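Local coordinates for calcium-dependent protein kinase, putative (Plasmodium falciparum, PDB 3MSE), which probably phosphorylates serine and threonine residues of proteins in response to calcium, which its C-terminal EF-hand domain, the part described here, binds, at residues I22-I34 against T108-D120. Residues are numbered along the deposited sequence; the frame is centred on the assembly and turned at random.
Sequences IIINIMAHELSVI and TFLKAAFNKIDKD. With CA (calcium ion), chain B.
I26 on the long helix 18-48 packs against A113 of helix 109-117, the entering helix of an EF-hand, in a largely apolar helix-helix contact. The axes approach to 9.2 Å with 117° between their directions. The small side chain of A113 lets I26 CG2 settle 3.7 Å from A113 CA. With chi1 at -66°, I26 CG1 sits beside the backbone N and CG2 is anti to it; CG1 carries CD1 to I117 CG1, 3.9 Å away. M27 SD lies 3.6 Å from L110 CD2, and the bend at chi3 (-79°) turns M27 CE onto the same methyl. F109, at the start of helix 109-117, is a knob in the hole formed by M27, E30, L31 and I34 of helix 18-48; L31 CD2 and I34 CD1 each lie 3.7 Å from F109 CZ. At the solvent-facing margin, in one of two conformers of E30, K116 NZ lies 3.3 Å from E30 OE1, a weak hydrogen bond and salt bridge that is therefore doubtful. Just beyond I117, D118 OD2 binds calcium at 2.3 Å, alongside D122, D129 and the Y124 carbonyl. Dispersion and shape therefore probably supply most of the cohesion seating this EF-hand's first helix, any ion pair being a modest addition.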
loop_
_atom_site.group_PDB
_atom_site.type_symbol
_atom_site.label_atom_id
_atom_site.label_comp_id
_atom_site.label_asym_id
_atom_site.label_seq_id
_atom_site.Cartn_x
_atom_site.Cartn_y
_atom_site.Cartn_z
ATOM N N ILE A 22 9.547 3.945 -15.364
ATOM C CA ILE A 22 10.241 4.801 -14.386
ATOM C C ILE A 22 9.249 5.303 -13.333
ATOM O O ILE A 22 9.505 5.207 -12.124
ATOM C CB ILE A 22 11.003 5.937 -15.079
ATOM C CG1 ILE A 22 12.233 5.340 -15.759
ATOM C CG2 ILE A 22 11.449 7.022 -14.028
ATOM C CD1 ILE A 22 12.808 6.191 -16.852
ATOM N N ILE A 23 8.102 5.779 -13.810
ATOM C CA ILE A 23 6.981 6.178 -12.969
ATOM C C ILE A 23 6.501 5.028 -12.086
ATOM O O ILE A 23 6.241 5.222 -10.887
ATOM C CB ILE A 23 5.814 6.738 -13.836
ATOM C CG1 ILE A 23 6.255 8.007 -14.569
ATOM C CG2 ILE A 23 4.548 7.021 -12.982
ATOM C CD1 ILE A 23 5.361 8.409 -15.770
ATOM N N ILE A 24 6.394 3.821 -12.657
ATOM C CA ILE A 24 6.072 2.634 -11.855
ATOM C C ILE A 24 7.115 2.419 -10.744
ATOM O O ILE A 24 6.753 2.058 -9.627
ATOM C CB ILE A 24 5.961 1.305 -12.721
ATOM C CG1 ILE A 24 4.800 1.353 -13.734
ATOM C CG2 ILE A 24 5.851 0.103 -11.818
ATOM C CD1 ILE A 24 3.392 1.167 -13.128
ATOM N N ASN A 25 8.399 2.612 -11.052
ATOM C CA ASN A 25 9.466 2.469 -10.024
ATOM C C ASN A 25 9.351 3.427 -8.813
ATOM O O ASN A 25 9.674 3.043 -7.686
ATOM C CB ASN A 25 10.867 2.574 -10.640
ATOM C CG ASN A 25 11.403 1.229 -11.089
ATOM O OD1 ASN A 25 12.194 0.606 -10.386
ATOM N ND2 ASN A 25 10.964 0.768 -12.268
ATOM N N ILE A 26 8.866 4.640 -9.065
ATOM C CA ILE A 26 8.551 5.603 -7.995
ATOM C C ILE A 26 7.516 5.018 -7.037
ATOM O O ILE A 26 7.708 5.010 -5.812
ATOM C CB ILE A 26 8.042 6.965 -8.557
ATOM C CG1 ILE A 26 9.147 7.663 -9.337
ATOM C CG2 ILE A 26 7.515 7.880 -7.409
ATOM C CD1 ILE A 26 8.615 8.712 -10.326
ATOM N N MET A 27 6.429 4.500 -7.601
ATOM C CA MET A 27 5.409 3.822 -6.804
ATOM C C MET A 27 5.947 2.572 -6.119
ATOM O O MET A 27 5.572 2.264 -4.978
ATOM C CB MET A 27 4.207 3.486 -7.676
ATOM C CG MET A 27 3.423 4.703 -8.101
ATOM S SD MET A 27 1.877 4.216 -8.896
ATOM C CE MET A 27 2.482 3.802 -10.519
ATOM N N ALA A 28 6.835 1.858 -6.808
ATOM C CA ALA A 28 7.438 0.648 -6.258
ATOM C C ALA A 28 8.278 0.963 -5.029
ATOM O O ALA A 28 8.318 0.177 -4.074
ATOM C CB ALA A 28 8.281 -0.052 -7.295
ATOM N N HIS A 29 8.971 2.098 -5.069
ATOM C CA HIS A 29 9.711 2.541 -3.899
ATOM C C HIS A 29 8.785 2.771 -2.693
ATOM O O HIS A 29 9.120 2.375 -1.578
ATOM C CB HIS A 29 10.570 3.785 -4.159
ATOM C CG HIS A 29 11.357 4.192 -2.952
ATOM N ND1 HIS A 29 11.023 5.284 -2.175
ATOM C CD2 HIS A 29 12.401 3.592 -2.331
ATOM C CE1 HIS A 29 11.857 5.363 -1.153
ATOM N NE2 HIS A 29 12.701 4.346 -1.222
ATOM N N GLU A 30 7.632 3.387 -2.948
ATOM C CA GLU A 30 6.615 3.633 -1.931
ATOM C C GLU A 30 6.011 2.351 -1.329
ATOM O O GLU A 30 5.577 2.361 -0.178
ATOM C CB GLU A 30 5.516 4.551 -2.482
ATOM C CG GLU A 30 5.457 5.936 -1.832
ATOM C CD GLU A 30 6.598 6.855 -2.238
ATOM O OE1 GLU A 30 6.481 7.532 -3.288
ATOM O OE2 GLU A 30 7.601 6.920 -1.493
ATOM N N LEU A 31 5.990 1.265 -2.104
ATOM C CA LEU A 31 5.542 -0.059 -1.634
ATOM C C LEU A 31 6.596 -0.708 -0.754
ATOM O O LEU A 31 6.287 -1.388 0.227
ATOM C CB LEU A 31 5.240 -1.012 -2.805
ATOM C CG LEU A 31 3.814 -1.161 -3.340
ATOM C CD1 LEU A 31 3.767 -2.317 -4.300
ATOM C CD2 LEU A 31 2.816 -1.410 -2.231
ATOM N N SER A 32 7.847 -0.509 -1.136
ATOM C CA SER A 32 8.969 -0.964 -0.357
ATOM C C SER A 32 8.967 -0.314 1.041
ATOM O O SER A 32 9.211 -0.984 2.042
ATOM C CB SER A 32 10.251 -0.616 -1.095
ATOM O OG SER A 32 11.276 -1.491 -0.696
ATOM N N VAL A 33 8.684 0.986 1.092
ATOM C CA VAL A 33 8.691 1.747 2.349
ATOM C C VAL A 33 7.595 1.201 3.248
ATOM O O VAL A 33 7.853 0.798 4.375
ATOM C CB VAL A 33 8.513 3.264 2.101
ATOM C CG1 VAL A 33 8.160 4.015 3.411
ATOM C CG2 VAL A 33 9.772 3.853 1.459
ATOM N N ILE A 34 6.380 1.149 2.709
ATOM C CA ILE A 34 5.231 0.564 3.379
ATOM C C ILE A 34 5.535 -0.834 3.908
ATOM O O ILE A 34 5.286 -1.129 5.082
ATOM C CB ILE A 34 4.007 0.569 2.432
ATOM C CG1 ILE A 34 3.530 2.012 2.236
ATOM C CG2 ILE A 34 2.896 -0.332 2.964
ATOM C CD1 ILE A 34 2.528 2.226 1.116
ATOM N N THR A 108 -2.709 8.662 -1.997
ATOM C CA THR A 108 -2.734 7.640 -3.048
ATOM C C THR A 108 -1.349 7.462 -3.693
ATOM O O THR A 108 -0.570 8.420 -3.774
ATOM C CB THR A 108 -3.792 7.961 -4.148
ATOM O OG1 THR A 108 -3.192 8.710 -5.208
ATOM C CG2 THR A 108 -4.975 8.765 -3.572
ATOM N N PHE A 109 -1.049 6.241 -4.148
ATOM C CA PHE A 109 0.226 5.940 -4.823
ATOM C C PHE A 109 0.507 6.830 -6.019
ATOM O O PHE A 109 1.642 7.261 -6.226
ATOM C CB PHE A 109 0.247 4.494 -5.291
ATOM C CG PHE A 109 0.430 3.510 -4.190
ATOM C CD1 PHE A 109 -0.675 2.977 -3.529
ATOM C CD2 PHE A 109 1.708 3.110 -3.811
ATOM C CE1 PHE A 109 -0.511 2.047 -2.503
ATOM C CE2 PHE A 109 1.887 2.192 -2.794
ATOM C CZ PHE A 109 0.773 1.652 -2.135
ATOM N N LEU A 110 -0.530 7.087 -6.807
ATOM C CA LEU A 110 -0.393 7.882 -8.010
ATOM C C LEU A 110 -0.198 9.355 -7.680
ATOM O O LEU A 110 0.560 10.050 -8.360
ATOM C CB LEU A 110 -1.586 7.676 -8.943
ATOM C CG LEU A 110 -1.605 6.406 -9.806
ATOM C CD1 LEU A 110 -2.899 6.321 -10.593
ATOM C CD2 LEU A 110 -0.397 6.340 -10.763
ATOM N N LYS A 111 -0.865 9.823 -6.624
ATOM C CA LYS A 111 -0.756 11.219 -6.220
ATOM C C LYS A 111 0.654 11.514 -5.749
ATOM O O LYS A 111 1.229 12.521 -6.137
ATOM C CB LYS A 111 -1.777 11.581 -5.129
ATOM C CG LYS A 111 -2.592 12.853 -5.419
ATOM C CD LYS A 111 -1.716 14.057 -5.739
ATOM C CE LYS A 111 -2.544 15.309 -5.992
ATOM N NZ LYS A 111 -1.645 16.505 -6.071
ATOM N N ALA A 112 1.200 10.617 -4.930
ATOM C CA ALA A 112 2.555 10.753 -4.397
ATOM C C ALA A 112 3.622 10.712 -5.490
ATOM O O ALA A 112 4.612 11.449 -5.416
ATOM C CB ALA A 112 2.828 9.686 -3.342
ATOM N N ALA A 113 3.422 9.856 -6.496
ATOM C CA ALA A 113 4.329 9.795 -7.636
ATOM C C ALA A 113 4.292 11.100 -8.433
ATOM O O ALA A 113 5.335 11.661 -8.768
ATOM C CB ALA A 113 3.991 8.596 -8.533
ATOM N N PHE A 114 3.080 11.565 -8.733
ATOM C CA PHE A 114 2.868 12.835 -9.411
ATOM C C PHE A 114 3.573 13.985 -8.679
ATOM O O PHE A 114 4.243 14.799 -9.306
ATOM C CB PHE A 114 1.367 13.120 -9.525
ATOM C CG PHE A 114 1.045 14.399 -10.233
ATOM C CD1 PHE A 114 0.808 14.403 -11.604
ATOM C CD2 PHE A 114 0.970 15.602 -9.531
ATOM C CE1 PHE A 114 0.518 15.581 -12.273
ATOM C CE2 PHE A 114 0.667 16.802 -10.194
ATOM C CZ PHE A 114 0.444 16.789 -11.566
ATOM N N ASN A 115 3.412 14.041 -7.358
ATOM C CA ASN A 115 4.016 15.107 -6.550
ATOM C C ASN A 115 5.524 15.086 -6.604
ATOM O O ASN A 115 6.146 16.138 -6.676
ATOM C CB ASN A 115 3.532 15.056 -5.097
ATOM C CG ASN A 115 2.128 15.623 -4.933
ATOM O OD1 ASN A 115 1.669 16.417 -5.754
ATOM N ND2 ASN A 115 1.443 15.212 -3.885
ATOM N N LYS A 116 6.116 13.892 -6.590
ATOM C CA LYS A 116 7.566 13.773 -6.748
ATOM C C LYS A 116 8.048 14.286 -8.098
ATOM O O LYS A 116 9.114 14.886 -8.183
ATOM C CB LYS A 116 8.038 12.343 -6.518
ATOM C CG LYS A 116 8.088 11.973 -5.050
ATOM C CD LYS A 116 8.850 10.690 -4.807
ATOM C CE LYS A 116 9.051 10.463 -3.304
ATOM N NZ LYS A 116 7.758 10.527 -2.542
ATOM N N ILE A 117 7.253 14.072 -9.141
ATOM C CA ILE A 117 7.635 14.479 -10.492
ATOM C C ILE A 117 7.480 15.994 -10.716
ATOM O O ILE A 117 8.292 16.614 -11.391
ATOM C CB ILE A 117 6.871 13.673 -11.576
ATOM C CG1 ILE A 117 7.231 12.173 -11.489
ATOM C CG2 ILE A 117 7.191 14.196 -12.966
ATOM C CD1 ILE A 117 6.245 11.250 -12.221
ATOM N N ASP A 118 6.421 16.565 -10.152
ATOM C CA ASP A 118 6.165 17.997 -10.209
ATOM C C ASP A 118 7.139 18.699 -9.241
ATOM O O ASP A 118 6.777 19.013 -8.104
ATOM C CB ASP A 118 4.707 18.228 -9.810
ATOM C CG ASP A 118 4.331 19.693 -9.732
ATOM O OD1 ASP A 118 3.348 19.982 -9.012
ATOM O OD2 ASP A 118 4.991 20.538 -10.387
ATOM N N LYS A 119 8.374 18.912 -9.692
ATOM C CA LYS A 119 9.452 19.403 -8.814
ATOM C C LYS A 119 9.055 20.698 -8.104
ATOM O O LYS A 119 9.292 20.853 -6.904
ATOM C CB LYS A 119 10.758 19.633 -9.595
ATOM C CG LYS A 119 11.531 18.382 -9.996
ATOM C CD LYS A 119 12.624 18.728 -11.046
ATOM C CE LYS A 119 14.021 19.028 -10.427
ATOM N NZ LYS A 119 15.178 19.191 -11.435
ATOM N N ASP A 120 8.428 21.604 -8.855
ATOM C CA ASP A 120 8.112 22.951 -8.370
ATOM C C ASP A 120 6.708 23.097 -7.774
ATOM O O ASP A 120 6.249 24.219 -7.517
ATOM C CB ASP A 120 8.347 23.979 -9.483
ATOM C CG ASP A 120 9.806 24.050 -9.913
ATOM O OD1 ASP A 120 10.688 24.139 -9.026
ATOM O OD2 ASP A 120 10.075 24.014 -11.135
HETATM CA CA CA B . 5.626 21.331 -12.470
HETATM O O HOH W 1 7.681 21.655 -11.470
HETATM O O HOH W 2 6.139 22.304 -14.127
#